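PDB 3MI6: alpha-galactosidase from Lactobacillus brevis, which probably hydrolyses alpha-D-galactosides, releasing their terminal, non-reducing alpha-D-galactose residues. Local coordinates for residues D[114-119]-D[538-543]; D[121-126]-D[293-298]; D[248-253]-D[270-275]. All coordinates share one frame; numbering follows the deposited sequence.

Contact 1 of 3, residues D[114-119]-D[538-543]; sequences KQRLAN and MMYYAP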
ATOM      1  N   LYS D 114     -13.826  40.282 -17.611  1.00 44.55           N
ATOM      2  CA  LYS D 114     -14.555  39.709 -16.502  1.00 43.12           C
ATOM      3  C   LYS D 114     -14.805  40.826 -15.484  1.00 45.02           C
ATOM      4  O   LYS D 114     -13.875  41.510 -15.066  1.00 45.61           O
ATOM      5  CB  LYS D 114     -13.741  38.545 -15.906  1.00 43.07           C
ATOM      6  CG  LYS D 114     -14.241  37.977 -14.574  1.00 42.87           C
ATOM      7  CD  LYS D 114     -15.580  37.269 -14.716  1.00 41.73           C
ATOM      8  CE  LYS D 114     -15.933  36.447 -13.478  1.00 38.62           C
ATOM      9  NZ  LYS D 114     -16.205  37.276 -12.297  1.00 34.74           N
ATOM     10  N   GLN D 115     -16.063  41.035 -15.112  1.00 43.00           N
ATOM     11  CA  GLN D 115     -16.390  42.074 -14.148  1.00 44.39           C
ATOM     12  C   GLN D 115     -16.578  41.474 -12.766  1.00 41.55           C
ATOM     13  O   GLN D 115     -17.045  40.343 -12.630  1.00 35.79           O
ATOM     14  CB  GLN D 115     -17.683  42.782 -14.557  1.00 47.64           C
ATOM     15  CG  GLN D 115     -17.722  43.245 -16.005  1.00 54.77           C
ATOM     16  CD  GLN D 115     -17.317  44.703 -16.160  1.00 61.65           C
ATOM     17  OE1 GLN D 115     -18.094  45.610 -15.847  1.00 65.68           O
ATOM     18  NE2 GLN D 115     -16.095  44.937 -16.647  1.00 58.50           N
ATOM     19  N   ARG D 116     -16.240  42.246 -11.739  1.00 42.02           N
ATOM     20  CA  ARG D 116     -16.570  41.859 -10.372  1.00 41.71           C
ATOM     21  C   ARG D 116     -18.051  41.483 -10.226  1.00 44.94           C
ATOM     22  O   ARG D 116     -18.888  41.837 -11.066  1.00 47.13           O
ATOM     23  CB  ARG D 116     -16.220  42.981  -9.397  1.00 42.09           C
ATOM     24  CG  ARG D 116     -14.744  43.074  -9.042  1.00 41.33           C
ATOM     25  CD  ARG D 116     -14.391  44.471  -8.558  1.00 44.31           C
ATOM     26  NE  ARG D 116     -12.956  44.648  -8.335  1.00 46.29           N
ATOM     27  CZ  ARG D 116     -12.048  44.803  -9.295  1.00 42.80           C
ATOM     28  NH1 ARG D 116     -12.403  44.790 -10.575  1.00 39.95           N
ATOM     29  NH2 ARG D 116     -10.778  44.962  -8.964  1.00 41.35           N
ATOM     30  N   LEU D 117     -18.368  40.742  -9.169  1.00 41.33           N
ATOM     31  CA  LEU D 117     -19.748  40.516  -8.799  1.00 38.40           C
ATOM     32  C   LEU D 117     -20.191  41.679  -7.914  1.00 42.51           C
ATOM     33  O   LEU D 117     -19.368  42.341  -7.278  1.00 44.63           O
ATOM     34  CB  LEU D 117     -19.901  39.189  -8.074  1.00 37.71           C
ATOM     35  CG  LEU D 117     -19.709  37.967  -8.963  1.00 40.04           C
ATOM     36  CD1 LEU D 117     -19.770  36.653  -8.157  1.00 37.77           C
ATOM     37  CD2 LEU D 117     -20.726  37.980 -10.088  1.00 34.44           C
ATOM     38  N   ALA D 118     -21.485  41.940  -7.881  1.00 39.35           N
ATOM     39  CA  ALA D 118     -21.962  43.133  -7.227  1.00 41.99           C
ATOM     40  C   ALA D 118     -21.599  43.121  -5.752  1.00 44.00           C
ATOM     41  O   ALA D 118     -20.953  44.052  -5.267  1.00 46.72           O
ATOM     42  CB  ALA D 118     -23.466  43.296  -7.421  1.00 39.93           C
ATOM     43  N   ASN D 119     -22.000  42.074  -5.036  1.00 41.05           N
ATOM     44  CA  ASN D 119     -21.843  42.086  -3.583  1.00 43.70           C
ATOM     45  C   ASN D 119     -20.913  41.034  -2.983  1.00 45.91           C
ATOM     46  O   ASN D 119     -20.773  40.975  -1.763  1.00 44.55           O
ATOM     47  CB  ASN D 119     -23.200  41.990  -2.905  1.00 42.07           C
ATOM     48  CG  ASN D 119     -24.125  43.086  -3.330  1.00 47.85           C
ATOM     49  OD1 ASN D 119     -25.212  42.827  -3.862  1.00 45.05           O
ATOM     50  ND2 ASN D 119     -23.696  44.336  -3.118  1.00 44.92           N
HETATM   51  N   MSE D 538     -11.613  35.956   1.646  1.00 34.68           N
HETATM   52  CA  MSE D 538     -11.041  37.028   2.440  1.00 34.57           C
HETATM   53  C   MSE D 538      -9.845  37.693   1.767  1.00 36.81           C
HETATM   54  O   MSE D 538      -9.577  38.863   2.028  1.00 35.49           O
HETATM   55  CB  MSE D 538     -10.636  36.497   3.804  1.00 34.46           C
HETATM   56  CG  MSE D 538     -11.754  35.800   4.521  1.00 37.44           C
HETATM   57 SE   MSE D 538     -12.940  37.077   5.429  1.00 62.35          SE
HETATM   58  CE  MSE D 538     -11.649  37.868   6.661  1.00 41.77           C
HETATM   59  N   MSE D 539      -9.138  36.950   0.911  1.00 34.00           N
HETATM   60  CA  MSE D 539      -7.972  37.473   0.214  1.00 35.65           C
HETATM   61  C   MSE D 539      -8.341  38.575  -0.787  1.00 39.55           C
HETATM   62  O   MSE D 539      -7.506  39.417  -1.134  1.00 39.94           O
HETATM   63  CB  MSE D 539      -7.218  36.359  -0.526  1.00 40.74           C
HETATM   64  CG  MSE D 539      -6.755  35.182   0.341  1.00 42.59           C
HETATM   65 SE   MSE D 539      -5.671  35.655   1.912  1.00 57.88          SE
HETATM   66  CE  MSE D 539      -5.900  33.981   2.872  1.00 38.57           C
ATOM     67  N   TYR D 540      -9.580  38.553  -1.269  1.00 35.84           N
ATOM     68  CA  TYR D 540     -10.055  39.596  -2.153  1.00 34.45           C
ATOM     69  C   TYR D 540      -9.923  40.953  -1.471  1.00 37.04           C
ATOM     70  O   TYR D 540      -9.504  41.925  -2.087  1.00 38.08           O
ATOM     71  CB  TYR D 540     -11.500  39.326  -2.522  1.00 34.58           C
ATOM     72  CG  TYR D 540     -12.144  40.385  -3.378  1.00 37.90           C
ATOM     73  CD1 TYR D 540     -12.800  41.459  -2.795  1.00 37.89           C
ATOM     74  CD2 TYR D 540     -12.130  40.296  -4.767  1.00 35.91           C
ATOM     75  CE1 TYR D 540     -13.400  42.416  -3.562  1.00 38.82           C
ATOM     76  CE2 TYR D 540     -12.736  41.250  -5.545  1.00 35.70           C
ATOM     77  CZ  TYR D 540     -13.372  42.314  -4.937  1.00 38.73           C
ATOM     78  OH  TYR D 540     -13.992  43.296  -5.689  1.00 40.19           O
ATOM     79  N   TYR D 541     -10.254  40.996  -0.186  1.00 37.24           N
ATOM     80  CA  TYR D 541     -10.276  42.227   0.591  1.00 35.55           C
ATOM     81  C   TYR D 541      -8.994  42.387   1.381  1.00 38.64           C
ATOM     82  O   TYR D 541      -8.404  43.462   1.397  1.00 39.68           O
ATOM     83  CB  TYR D 541     -11.445  42.198   1.578  1.00 37.04           C
ATOM     84  CG  TYR D 541     -12.796  42.201   0.922  1.00 38.72           C
ATOM     85  CD1 TYR D 541     -13.332  43.382   0.427  1.00 39.55           C
ATOM     86  CD2 TYR D 541     -13.548  41.034   0.801  1.00 37.48           C
ATOM     87  CE1 TYR D 541     -14.569  43.411  -0.180  1.00 38.70           C
ATOM     88  CE2 TYR D 541     -14.801  41.056   0.192  1.00 39.00           C
ATOM     89  CZ  TYR D 541     -15.296  42.257  -0.294  1.00 39.80           C
ATOM     90  OH  TYR D 541     -16.520  42.336  -0.898  1.00 40.93           O
ATOM     91  N   ALA D 542      -8.596  41.309   2.063  1.00 38.67           N
ATOM     92  CA  ALA D 542      -7.405  41.272   2.913  1.00 37.64           C
ATOM     93  C   ALA D 542      -6.359  40.360   2.274  1.00 40.54           C
ATOM     94  O   ALA D 542      -6.530  39.140   2.254  1.00 42.53           O
ATOM     95  CB  ALA D 542      -7.771  40.756   4.291  1.00 35.26           C
ATOM     96  N   PRO D 543      -5.261  40.942   1.761  1.00 38.95           N
ATOM     97  CA  PRO D 543      -4.314  40.197   0.923  1.00 35.67           C
ATOM     98  C   PRO D 543      -3.527  39.158   1.708  1.00 36.37           C
ATOM     99  O   PRO D 543      -2.845  38.331   1.112  1.00 37.38           O
ATOM    100  CB  PRO D 543      -3.374  41.283   0.430  1.00 37.19           C
ATOM    101  CG  PRO D 543      -3.356  42.265   1.570  1.00 38.53           C
ATOM    102  CD  PRO D 543      -4.787  42.306   2.052  1.00 39.27           C
TER
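The guanidinium of Arg116 is gripped from its own loop and met from across the contact: NH1 forms a salt bridge with Asp126 OD2, Phe124 adds a cation-pi contact, and the hydroxyl of Tyr540 sits at the guanidinium edge, near its plane. The contact spans two domains of the family 36 architecture: Arg116 belongs to a loop of the N-terminal beta-sandwich domain, and Tyr540 follows the short helix 536-539 in the connection between barrel strands 523-526 and 544-546 of the catalytic (beta/alpha)8 barrel. The tyrosine CG is anti to its backbone N (chi1 177°), which sends the ring out from the barrel toward the loop. Arginine reaches across because its chain is extended from CG to NE, leaving Arg116 NE 3.1 Å from Tyr540 OH; the guanidinium and ring planes are 66° apart. Arginine and tyrosine suit the place: a long cation can be held by its own loop while its aliphatic part and NE meet a neighbour, and tyrosine offers a polar end on a rigid ring at a partly exposed seam. That ring also touches Pro121 and rests on Tyr541, Tyr540 CD1 lying 3.4 Å above the plane of the Tyr541 ring, over its centre.

Contact 2 of 3, residues D[121-126]-D[293-298]; sequences PSTFDD and TPEAIL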
ATOM      1  N   PRO D 121     -17.011  38.950  -3.052  1.00 33.57           N
ATOM      2  CA  PRO D 121     -15.619  38.899  -3.514  1.00 35.80           C
ATOM      3  C   PRO D 121     -15.581  38.035  -4.759  1.00 34.43           C
ATOM      4  O   PRO D 121     -16.322  37.055  -4.824  1.00 34.50           O
ATOM      5  CB  PRO D 121     -14.891  38.184  -2.378  1.00 37.43           C
ATOM      6  CG  PRO D 121     -15.981  37.484  -1.588  1.00 35.85           C
ATOM      7  CD  PRO D 121     -17.203  38.314  -1.741  1.00 35.28           C
ATOM      8  N   SER D 122     -14.759  38.382  -5.737  1.00 34.67           N
ATOM      9  CA  SER D 122     -14.841  37.707  -7.024  1.00 33.57           C
ATOM     10  C   SER D 122     -13.686  38.050  -7.939  1.00 34.87           C
ATOM     11  O   SER D 122     -12.791  38.817  -7.584  1.00 33.77           O
ATOM     12  CB  SER D 122     -16.159  38.060  -7.718  1.00 37.61           C
ATOM     13  OG  SER D 122     -16.297  39.468  -7.849  1.00 40.23           O
ATOM     14  N   THR D 123     -13.721  37.485  -9.137  1.00 36.51           N
ATOM     15  CA  THR D 123     -12.588  37.590 -10.041  1.00 38.19           C
ATOM     16  C   THR D 123     -12.790  38.622 -11.124  1.00 38.85           C
ATOM     17  O   THR D 123     -13.894  38.855 -11.576  1.00 39.59           O
ATOM     18  CB  THR D 123     -12.284  36.247 -10.682  1.00 35.69           C
ATOM     19  OG1 THR D 123     -13.515  35.642 -11.098  1.00 35.89           O
ATOM     20  CG2 THR D 123     -11.597  35.360  -9.670  1.00 34.16           C
ATOM     21  N   PHE D 124     -11.697  39.222 -11.557  1.00 40.24           N
ATOM     22  CA  PHE D 124     -11.779  40.310 -12.500  1.00 42.42           C
ATOM     23  C   PHE D 124     -10.578  40.259 -13.435  1.00 45.38           C
ATOM     24  O   PHE D 124      -9.534  39.726 -13.074  1.00 44.29           O
ATOM     25  CB  PHE D 124     -11.748  41.604 -11.720  1.00 40.38           C
ATOM     26  CG  PHE D 124     -10.670  41.635 -10.703  1.00 40.16           C
ATOM     27  CD1 PHE D 124      -9.407  42.094 -11.035  1.00 39.56           C
ATOM     28  CD2 PHE D 124     -10.899  41.170  -9.421  1.00 39.54           C
ATOM     29  CE1 PHE D 124      -8.394  42.123 -10.097  1.00 38.34           C
ATOM     30  CE2 PHE D 124      -9.883  41.185  -8.472  1.00 41.00           C
ATOM     31  CZ  PHE D 124      -8.628  41.661  -8.813  1.00 38.45           C
ATOM     32  N   ASP D 125     -10.744  40.797 -14.644  1.00 47.45           N
ATOM     33  CA  ASP D 125      -9.637  41.018 -15.562  1.00 45.51           C
ATOM     34  C   ASP D 125      -9.529  42.505 -15.879  1.00 44.52           C
ATOM     35  O   ASP D 125     -10.169  42.993 -16.796  1.00 50.02           O
ATOM     36  CB  ASP D 125      -9.808  40.206 -16.853  1.00 42.17           C
ATOM     37  CG  ASP D 125      -8.631  40.381 -17.806  1.00 47.52           C
ATOM     38  OD1 ASP D 125      -7.556  40.806 -17.337  1.00 48.63           O
ATOM     39  OD2 ASP D 125      -8.762  40.105 -19.019  1.00 48.66           O
ATOM     40  N   ASP D 126      -8.719  43.221 -15.116  1.00 44.02           N
ATOM     41  CA  ASP D 126      -8.491  44.634 -15.362  1.00 44.89           C
ATOM     42  C   ASP D 126      -7.067  44.829 -15.870  1.00 51.13           C
ATOM     43  O   ASP D 126      -6.524  45.934 -15.847  1.00 52.22           O
ATOM     44  CB  ASP D 126      -8.693  45.435 -14.073  1.00 47.72           C
ATOM     45  CG  ASP D 126     -10.133  45.383 -13.559  1.00 55.12           C
ATOM     46  OD1 ASP D 126     -11.084  45.477 -14.386  1.00 56.11           O
ATOM     47  OD2 ASP D 126     -10.310  45.262 -12.320  1.00 48.93           O
ATOM     48  N   THR D 293     -24.453  32.655  -6.942  1.00 32.00           N
ATOM     49  CA  THR D 293     -23.537  31.811  -6.153  1.00 32.82           C
ATOM     50  C   THR D 293     -22.149  32.441  -6.061  1.00 33.57           C
ATOM     51  O   THR D 293     -21.769  33.239  -6.922  1.00 33.11           O
ATOM     52  CB  THR D 293     -23.361  30.389  -6.705  1.00 30.68           C
ATOM     53  OG1 THR D 293     -22.513  30.427  -7.854  1.00 32.54           O
ATOM     54  CG2 THR D 293     -24.684  29.761  -7.062  1.00 31.48           C
ATOM     55  N   PRO D 294     -21.384  32.090  -5.007  1.00 36.00           N
ATOM     56  CA  PRO D 294     -19.985  32.527  -4.935  1.00 30.63           C
ATOM     57  C   PRO D 294     -19.260  31.825  -6.063  1.00 31.75           C
ATOM     58  O   PRO D 294     -19.772  30.811  -6.549  1.00 32.11           O
ATOM     59  CB  PRO D 294     -19.506  31.974  -3.594  1.00 30.51           C
ATOM     60  CG  PRO D 294     -20.719  31.591  -2.850  1.00 33.36           C
ATOM     61  CD  PRO D 294     -21.759  31.246  -3.859  1.00 33.62           C
ATOM     62  N   GLU D 295     -18.104  32.332  -6.475  1.00 30.51           N
ATOM     63  CA  GLU D 295     -17.384  31.735  -7.596  1.00 30.33           C
ATOM     64  C   GLU D 295     -16.561  30.493  -7.236  1.00 31.70           C
ATOM     65  O   GLU D 295     -15.930  30.426  -6.167  1.00 32.34           O
ATOM     66  CB  GLU D 295     -16.502  32.785  -8.267  1.00 31.32           C
ATOM     67  CG  GLU D 295     -17.292  33.722  -9.146  1.00 32.73           C
ATOM     68  CD  GLU D 295     -16.440  34.782  -9.788  1.00 36.95           C
ATOM     69  OE1 GLU D 295     -15.347  35.088  -9.259  1.00 39.44           O
ATOM     70  OE2 GLU D 295     -16.871  35.315 -10.830  1.00 41.11           O
ATOM     71  N   ALA D 296     -16.570  29.513  -8.137  1.00 32.60           N
ATOM     72  CA  ALA D 296     -15.687  28.353  -8.029  1.00 29.51           C
ATOM     73  C   ALA D 296     -14.479  28.556  -8.931  1.00 28.96           C
ATOM     74  O   ALA D 296     -14.642  28.914 -10.085  1.00 31.51           O
ATOM     75  CB  ALA D 296     -16.437  27.088  -8.423  1.00 27.32           C
ATOM     76  N   ILE D 297     -13.274  28.345  -8.404  1.00 30.99           N
ATOM     77  CA  ILE D 297     -12.045  28.298  -9.228  1.00 31.10           C
ATOM     78  C   ILE D 297     -11.710  26.864  -9.651  1.00 28.86           C
ATOM     79  O   ILE D 297     -11.595  25.988  -8.808  1.00 30.12           O
ATOM     80  CB  ILE D 297     -10.793  28.840  -8.484  1.00 29.73           C
ATOM     81  CG1 ILE D 297     -11.073  30.165  -7.765  1.00 29.54           C
ATOM     82  CG2 ILE D 297      -9.639  28.987  -9.445  1.00 29.68           C
ATOM     83  CD1 ILE D 297     -11.563  31.270  -8.663  1.00 30.61           C
ATOM     84  N   LEU D 298     -11.560  26.636 -10.951  1.00 29.52           N
ATOM     85  CA  LEU D 298     -11.177  25.329 -11.487  1.00 28.77           C
ATOM     86  C   LEU D 298      -9.861  25.403 -12.268  1.00 32.76           C
ATOM     87  O   LEU D 298      -9.516  26.438 -12.850  1.00 33.21           O
ATOM     88  CB  LEU D 298     -12.263  24.777 -12.397  1.00 30.31           C
ATOM     89  CG  LEU D 298     -13.195  23.722 -11.809  1.00 33.60           C
ATOM     90  CD1 LEU D 298     -13.993  24.333 -10.662  1.00 36.04           C
ATOM     91  CD2 LEU D 298     -14.145  23.181 -12.862  1.00 31.53           C
TER
HETATM   92  O   HOH W   1     -17.353  34.570  -5.181  1.00 30.79           O
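Ser122 and Glu295 bring the two backbones nearest, with their CA atoms 6.5 Å apart, where the irregular loop 121-126 passes strand 290-301 of the N-terminal beta-sandwich domain. A water ties the main chains, donating to Pro121 O at 2.7 Å and accepting from Glu295 N at 2.7 Å. Beside it, the extended glutamate side chain reaches into the loop and presents OE1 to Thr123. Two donors of that one residue converge on the oxygen: Thr123 OG1 at 2.7 Å and Thr123 N at 2.9 Å, both on the syn side and tilted out of the carboxylate plane. With chi1 at 44°, OG1 lies between the backbone N and the carbonyl carbon, so hydroxyl and amide can serve the same acceptor. The methyl of the branched threonine completes the fit on the apolar side, its CG2 4.2 Å from Ile297 CD1, close to Phe315 of helix 305-319. The other carboxylate oxygen, OE2, makes a salt bridge with Lys114, whose NZ also bonds to Thr123 O. Glutamate thus has the length to cross from strand to loop, and its buried carboxylate, matched by a lysine and two neutral donors, is probably ionised.

Contact 3 of 3, residues D[248-253]-D[270-275]; sequences FGFNLV and SRILTG
Phe250 and Ile272 meet at about a right angle, the isoleucine methyl CG2 set over one face of the phenyl ring. The geometry is that of a CH-pi contact: Ile272 CG2 is 3.7 Å from the centroid of the Phe250 ring and 20° off its normal, displaced toward the rim, so that Phe250 CE2 is the nearest ring atom at 3.5 Å. The first torsion of Ile272 (chi1 -57°) turns this short branch over the face, while Ile272 CG1 lies 4.0 Å from Phe250 CZ. The touching parts of the two strands, 250-252 and 272-275, run 10° apart in direction but share no hydrogen bond. Strands 247-252 and 270-274 belong to different antiparallel sheets, and their side chains fill the interior of the beta-sandwich that forms the N-terminal domain of family 36 enzymes. Alternation along the strands sorts the residues: Phe250 and Leu252 point inward, as do Ile272 and Thr274, while Asn251 and Leu273 point away. Farther along, Leu252 packs its CD1 against the main chain of Gly275, at 3.8 Å from its CA. Glycine suits the corner that the chain turns there, since its extended backbone (phi 166°) is one that other residues rarely adopt. Around this pair of strands, Leu298 beside Phe250, Ala296 and Phe258 beside Leu252, and Ile262 beside Ile272 continue the apolar layer. Across the interface itself, flat aromatic and branched aliphatic groups join the sheets through dispersion and shape, with no polar bond to set the alignment of the strands.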
ATOM      1  N   PHE D 248      -6.433  17.919 -11.016  1.00 31.18           N
ATOM      2  CA  PHE D 248      -7.396  19.008 -10.982  1.00 28.24           C
ATOM      3  C   PHE D 248      -7.348  19.714  -9.644  1.00 29.07           C
ATOM      4  O   PHE D 248      -7.070  19.105  -8.616  1.00 30.14           O
ATOM      5  CB  PHE D 248      -8.789  18.460 -11.205  1.00 29.91           C
ATOM      6  CG  PHE D 248      -8.997  17.914 -12.574  1.00 30.40           C
ATOM      7  CD1 PHE D 248      -8.796  16.571 -12.833  1.00 28.93           C
ATOM      8  CD2 PHE D 248      -9.373  18.748 -13.613  1.00 27.03           C
ATOM      9  CE1 PHE D 248      -8.996  16.065 -14.109  1.00 30.85           C
ATOM     10  CE2 PHE D 248      -9.557  18.251 -14.883  1.00 28.66           C
ATOM     11  CZ  PHE D 248      -9.374  16.906 -15.133  1.00 30.18           C
ATOM     12  N   GLY D 249      -7.616  21.008  -9.666  1.00 31.14           N
ATOM     13  CA  GLY D 249      -7.643  21.805  -8.456  1.00 29.76           C
ATOM     14  C   GLY D 249      -8.947  22.551  -8.377  1.00 29.84           C
ATOM     15  O   GLY D 249      -9.410  23.101  -9.364  1.00 31.51           O
ATOM     16  N   PHE D 250      -9.550  22.572  -7.202  1.00 30.00           N
ATOM     17  CA  PHE D 250     -10.825  23.247  -7.032  1.00 28.84           C
ATOM     18  C   PHE D 250     -10.739  24.173  -5.844  1.00 31.20           C
ATOM     19  O   PHE D 250     -10.387  23.742  -4.747  1.00 32.41           O
ATOM     20  CB  PHE D 250     -11.935  22.224  -6.768  1.00 29.81           C
ATOM     21  CG  PHE D 250     -12.038  21.158  -7.812  1.00 29.12           C
ATOM     22  CD1 PHE D 250     -11.136  20.113  -7.843  1.00 28.79           C
ATOM     23  CD2 PHE D 250     -13.035  21.196  -8.755  1.00 28.89           C
ATOM     24  CE1 PHE D 250     -11.229  19.133  -8.798  1.00 28.80           C
ATOM     25  CE2 PHE D 250     -13.129  20.209  -9.722  1.00 30.75           C
ATOM     26  CZ  PHE D 250     -12.221  19.177  -9.742  1.00 28.40           C
ATOM     27  N   ASN D 251     -11.056  25.444  -6.042  1.00 29.57           N
ATOM     28  CA  ASN D 251     -11.212  26.329  -4.894  1.00 29.24           C
ATOM     29  C   ASN D 251     -12.505  27.181  -4.961  1.00 31.49           C
ATOM     30  O   ASN D 251     -13.317  27.029  -5.870  1.00 33.19           O
ATOM     31  CB  ASN D 251      -9.949  27.161  -4.656  1.00 27.30           C
ATOM     32  CG  ASN D 251      -9.778  27.566  -3.187  1.00 29.81           C
ATOM     33  OD1 ASN D 251     -10.736  27.540  -2.404  1.00 30.35           O
ATOM     34  ND2 ASN D 251      -8.556  27.953  -2.811  1.00 28.76           N
ATOM     35  N   LEU D 252     -12.705  28.067  -3.994  1.00 31.73           N
ATOM     36  CA  LEU D 252     -14.007  28.689  -3.813  1.00 30.90           C
ATOM     37  C   LEU D 252     -13.865  30.081  -3.232  1.00 31.04           C
ATOM     38  O   LEU D 252     -13.362  30.235  -2.128  1.00 31.99           O
ATOM     39  CB  LEU D 252     -14.797  27.854  -2.824  1.00 29.51           C
ATOM     40  CG  LEU D 252     -16.194  27.415  -3.204  1.00 35.12           C
ATOM     41  CD1 LEU D 252     -17.128  27.577  -1.980  1.00 33.90           C
ATOM     42  CD2 LEU D 252     -16.689  28.179  -4.447  1.00 31.76           C
ATOM     43  N   VAL D 253     -14.308  31.111  -3.941  1.00 31.11           N
ATOM     44  CA  VAL D 253     -14.233  32.431  -3.328  1.00 31.13           C
ATOM     45  C   VAL D 253     -15.407  32.668  -2.390  1.00 31.42           C
ATOM     46  O   VAL D 253     -16.344  33.345  -2.747  1.00 31.20           O
ATOM     47  CB  VAL D 253     -14.202  33.533  -4.351  1.00 30.65           C
ATOM     48  CG1 VAL D 253     -13.719  34.809  -3.681  1.00 32.16           C
ATOM     49  CG2 VAL D 253     -13.308  33.137  -5.498  1.00 29.44           C
ATOM     50  N   SER D 270     -17.108  10.293 -11.855  1.00 28.97           N
ATOM     51  CA  SER D 270     -16.938  11.174 -10.725  1.00 27.68           C
ATOM     52  C   SER D 270     -17.670  12.488 -10.894  1.00 31.54           C
ATOM     53  O   SER D 270     -17.466  13.188 -11.876  1.00 31.08           O
ATOM     54  CB  SER D 270     -15.461  11.471 -10.539  1.00 28.29           C
ATOM     55  OG  SER D 270     -14.744  10.269 -10.342  1.00 33.43           O
ATOM     56  N   ARG D 271     -18.504  12.830  -9.915  1.00 31.65           N
ATOM     57  CA  ARG D 271     -19.064  14.163  -9.835  1.00 30.70           C
ATOM     58  C   ARG D 271     -18.383  14.976  -8.729  1.00 30.89           C
ATOM     59  O   ARG D 271     -18.484  14.642  -7.547  1.00 29.70           O
ATOM     60  CB  ARG D 271     -20.577  14.092  -9.605  1.00 33.26           C
ATOM     61  CG  ARG D 271     -21.298  15.439  -9.718  1.00 32.48           C
ATOM     62  CD  ARG D 271     -22.800  15.245  -9.842  1.00 34.67           C
ATOM     63  NE  ARG D 271     -23.198  14.993 -11.219  1.00 37.46           N
ATOM     64  CZ  ARG D 271     -24.408  14.586 -11.592  1.00 40.32           C
ATOM     65  NH1 ARG D 271     -25.346  14.365 -10.684  1.00 37.71           N
ATOM     66  NH2 ARG D 271     -24.674  14.379 -12.876  1.00 38.14           N
ATOM     67  N   ILE D 272     -17.689  16.042  -9.123  1.00 28.64           N
ATOM     68  CA  ILE D 272     -17.132  16.991  -8.168  1.00 28.18           C
ATOM     69  C   ILE D 272     -18.049  18.211  -8.026  1.00 28.51           C
ATOM     70  O   ILE D 272     -18.227  18.970  -8.963  1.00 27.97           O
ATOM     71  CB  ILE D 272     -15.696  17.466  -8.565  1.00 29.51           C
ATOM     72  CG1 ILE D 272     -14.725  16.289  -8.707  1.00 29.85           C
ATOM     73  CG2 ILE D 272     -15.137  18.419  -7.525  1.00 27.70           C
ATOM     74  CD1 ILE D 272     -15.036  15.320  -9.827  1.00 29.66           C
ATOM     75  N   LEU D 273     -18.619  18.389  -6.837  1.00 30.41           N
ATOM     76  CA  LEU D 273     -19.535  19.485  -6.540  1.00 29.33           C
ATOM     77  C   LEU D 273     -18.854  20.426  -5.605  1.00 27.79           C
ATOM     78  O   LEU D 273     -18.287  19.971  -4.641  1.00 29.98           O
ATOM     79  CB  LEU D 273     -20.768  18.950  -5.812  1.00 28.88           C
ATOM     80  CG  LEU D 273     -21.838  18.234  -6.625  1.00 29.16           C
ATOM     81  CD1 LEU D 273     -23.027  17.892  -5.760  1.00 29.23           C
ATOM     82  CD2 LEU D 273     -22.247  19.143  -7.754  1.00 32.96           C
ATOM     83  N   THR D 274     -18.904  21.728  -5.868  1.00 28.96           N
ATOM     84  CA  THR D 274     -18.383  22.709  -4.913  1.00 28.55           C
ATOM     85  C   THR D 274     -19.189  24.010  -4.819  1.00 31.09           C
ATOM     86  O   THR D 274     -19.569  24.593  -5.823  1.00 32.82           O
ATOM     87  CB  THR D 274     -16.890  23.032  -5.146  1.00 29.82           C
ATOM     88  OG1 THR D 274     -16.678  23.405  -6.506  1.00 32.62           O
ATOM     89  CG2 THR D 274     -16.010  21.817  -4.822  1.00 31.59           C
ATOM     90  N   GLY D 275     -19.457  24.454  -3.598  1.00 31.03           N
ATOM     91  CA  GLY D 275     -20.099  25.731  -3.371  1.00 30.18           C
ATOM     92  C   GLY D 275     -20.597  25.836  -1.940  1.00 34.24           C
ATOM     93  O   GLY D 275     -20.054  25.218  -1.019  1.00 33.10           O
TER

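Contacts 2 and 3 are buried within the N-terminal beta-sandwich domain, whereas contact 1 lies at the surface, between that domain and the catalytic barrel. Contacts 1 and 2 share one loop, between strands 103-112 and 132-140, and touch each other, Ser122 O packing on Tyr540 CE2. Contacts 2 and 3 meet in one sheet, where strands 290-301 and 247-252 are neighbours and Ile297 N probably bonds to Asn251 O. Chemistry changes with place: contact 3 is apolar, sheet on sheet; contact 2 is polar though buried, as an irregular loop leaves backbone groups to be satisfied; contact 1 is a smaller mixed contact of arginine and tyrosine.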